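Local coordinates for protein alpha-amylase (Eisenia fetida, PDB 6M4K) that probably hydrolyses internal alpha-1,4-glucosidic linkages of starch-like polysaccharides, as a calcium- and chloride-dependent family 13 alpha-amylase, at residues A[65-70]-A[101-106]. Sequence-based numbering, arbitrary orientation.
With CA (calcium ion), chain B.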
loop_
_atom_site.group_PDB
_atom_site.type_symbol
_atom_site.label_atom_id
_atom_site.label_comp_id
_atom_site.label_asym_id
_atom_site.label_seq_id
_atom_site.Cartn_x
_atom_site.Cartn_y
_atom_site.Cartn_z
ATOM N N GLN A 65 10.425 13.265 -6.857
ATOM C CA GLN A 65 9.936 14.461 -7.538
ATOM C C GLN A 65 8.412 14.454 -7.647
ATOM O O GLN A 65 7.789 15.522 -7.686
ATOM C CB GLN A 65 10.591 14.599 -8.921
ATOM C CG GLN A 65 10.034 13.640 -9.938
ATOM C CD GLN A 65 10.743 13.683 -11.285
ATOM O OE1 GLN A 65 11.644 14.504 -11.514
ATOM N NE2 GLN A 65 10.335 12.798 -12.186
ATOM N N ARG A 66 7.796 13.265 -7.661
ATOM C CA ARG A 66 6.347 13.176 -7.808
ATOM C C ARG A 66 5.597 13.572 -6.547
ATOM O O ARG A 66 4.378 13.768 -6.621
ATOM C CB ARG A 66 5.928 11.784 -8.286
ATOM C CG ARG A 66 6.478 11.489 -9.670
ATOM C CD ARG A 66 6.001 10.166 -10.199
ATOM N NE ARG A 66 4.599 10.207 -10.631
ATOM C CZ ARG A 66 4.074 9.308 -11.449
ATOM N NH1 ARG A 66 4.838 8.329 -11.921
ATOM N NH2 ARG A 66 2.804 9.384 -11.830
ATOM N N TYR A 67 6.289 13.754 -5.426
ATOM C CA TYR A 67 5.671 14.207 -4.189
ATOM C C TYR A 67 5.841 15.707 -3.973
ATOM O O TYR A 67 5.609 16.198 -2.864
ATOM C CB TYR A 67 6.153 13.344 -3.013
ATOM C CG TYR A 67 5.590 11.950 -3.183
ATOM C CD1 TYR A 67 4.297 11.652 -2.756
ATOM C CD2 TYR A 67 6.301 10.955 -3.842
ATOM C CE1 TYR A 67 3.738 10.399 -2.964
ATOM C CE2 TYR A 67 5.757 9.699 -4.054
ATOM C CZ TYR A 67 4.473 9.429 -3.607
ATOM O OH TYR A 67 3.953 8.175 -3.844
ATOM N N GLN A 68 6.195 16.444 -5.035
ATOM C CA GLN A 68 6.290 17.904 -5.034
ATOM C C GLN A 68 5.372 18.451 -6.117
ATOM O O GLN A 68 5.806 18.700 -7.256
ATOM C CB GLN A 68 7.736 18.361 -5.221
ATOM C CG GLN A 68 8.572 18.025 -4.009
ATOM C CD GLN A 68 9.949 18.644 -4.047
ATOM O OE1 GLN A 68 10.107 19.823 -4.377
ATOM N NE2 GLN A 68 10.956 17.854 -3.714
ATOM N N PRO A 69 4.099 18.676 -5.801
ATOM C CA PRO A 69 3.168 19.204 -6.801
ATOM C C PRO A 69 3.586 20.573 -7.319
ATOM O O PRO A 69 4.078 21.428 -6.574
ATOM C CB PRO A 69 1.840 19.291 -6.041
ATOM C CG PRO A 69 1.969 18.260 -4.975
ATOM C CD PRO A 69 3.412 18.298 -4.551
ATOM N N VAL A 70 3.332 20.764 -8.609
ATOM C CA VAL A 70 3.498 22.047 -9.274
ATOM C C VAL A 70 2.156 22.637 -9.706
ATOM O O VAL A 70 1.954 23.853 -9.633
ATOM C CB VAL A 70 4.486 21.912 -10.456
ATOM C CG1 VAL A 70 4.469 23.161 -11.350
ATOM C CG2 VAL A 70 5.891 21.644 -9.925
ATOM N N ASP A 101 -2.891 8.593 -5.601
ATOM C CA ASP A 101 -2.009 9.132 -4.570
ATOM C C ASP A 101 -2.119 10.657 -4.627
ATOM O O ASP A 101 -1.579 11.311 -5.529
ATOM C CB ASP A 101 -0.595 8.640 -4.862
ATOM C CG ASP A 101 0.364 8.792 -3.706
ATOM O OD1 ASP A 101 0.185 9.682 -2.863
ATOM O OD2 ASP A 101 1.355 8.014 -3.679
ATOM N N GLY A 102 -2.869 11.229 -3.681
ATOM C CA GLY A 102 -3.219 12.632 -3.706
ATOM C C GLY A 102 -2.345 13.399 -2.738
ATOM O O GLY A 102 -2.305 13.086 -1.546
ATOM N N VAL A 103 -1.641 14.403 -3.256
ATOM C CA VAL A 103 -0.625 15.123 -2.496
ATOM C C VAL A 103 -1.162 16.527 -2.239
ATOM O O VAL A 103 -1.069 17.402 -3.111
ATOM C CB VAL A 103 0.719 15.146 -3.235
ATOM C CG1 VAL A 103 1.775 15.801 -2.371
ATOM C CG2 VAL A 103 1.128 13.718 -3.609
ATOM N N LEU A 104 -1.731 16.744 -1.052
ATOM C CA LEU A 104 -2.454 17.975 -0.735
ATOM C C LEU A 104 -1.796 18.826 0.343
ATOM O O LEU A 104 -2.217 19.973 0.546
ATOM C CB LEU A 104 -3.895 17.654 -0.297
ATOM C CG LEU A 104 -4.718 16.832 -1.286
ATOM C CD1 LEU A 104 -6.124 16.621 -0.724
ATOM C CD2 LEU A 104 -4.783 17.458 -2.671
ATOM N N ASN A 105 -0.790 18.314 1.044
ATOM C CA ASN A 105 -0.212 19.048 2.166
ATOM C C ASN A 105 0.689 20.192 1.723
ATOM O O ASN A 105 0.850 21.167 2.465
ATOM C CB ASN A 105 0.576 18.084 3.054
ATOM C CG ASN A 105 1.321 18.781 4.171
ATOM O OD1 ASN A 105 0.728 19.291 5.125
ATOM N ND2 ASN A 105 2.636 18.777 4.072
ATOM N N HIS A 106 1.302 20.087 0.547
ATOM C CA HIS A 106 2.409 20.959 0.196
ATOM C C HIS A 106 2.518 21.033 -1.312
ATOM O O HIS A 106 1.851 20.305 -2.053
ATOM C CB HIS A 106 3.693 20.410 0.800
ATOM C CG HIS A 106 3.927 18.965 0.490
ATOM N ND1 HIS A 106 3.638 17.954 1.385
ATOM C CD2 HIS A 106 4.402 18.363 -0.625
ATOM C CE1 HIS A 106 3.942 16.792 0.832
ATOM N NE2 HIS A 106 4.406 17.011 -0.388
HETATM CA CA CA B . 0.804 21.061 6.773
HETATM O O HOH W 1 -0.459 21.866 4.780
HETATM O O HOH W 2 3.027 20.368 7.860
HETATM O O HOH W 3 -1.386 22.024 7.552
#
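The CA atoms come nearest at Y67 and V103, 6.6 Å apart, where the loop leading from strand 44-47 toward helix 81-93 passes the C-terminal end of barrel strand 97-102. This is the catalytic TIM barrel of a family 13 glycosidase, and past its strand the 101-106 segment leads the chain to the calcium site, where R161 O, D170 OD1 and H204 O are further protein ligands. At the barrel end, Y67 OH donates to D101 OD2 over 2.6 Å, meeting the oxygen from above the carboxylate plane, with ring and carboxylate turned 61° apart; D101 OD1 is held separately by a salt bridge to R198. V103 spreads its two methyls over the middle: CG1, anti to the backbone N (chi1 -175°), sits 3.6 Å from P69 CG, while CG2 reaches Y67 CD1 at 3.9 Å. The imidazole of H106 bridges the loop and the calcium ligand N105. Its NE2 donates to Y67 O at 2.9 Å, almost head-on to the carbonyl, although the hydrogen bond is bent, with an N-H...O angle of 138°. On the far edge of that ring, N105 ND2 donates in plane to H106 ND1 at 3.0 Å. With an alanine here Y67 O would probably lose this donor, and the N105 amide one of the contacts that fix its rotation. The other end of the amide, N105 OD1, binds the calcium ion 2.4 Å away.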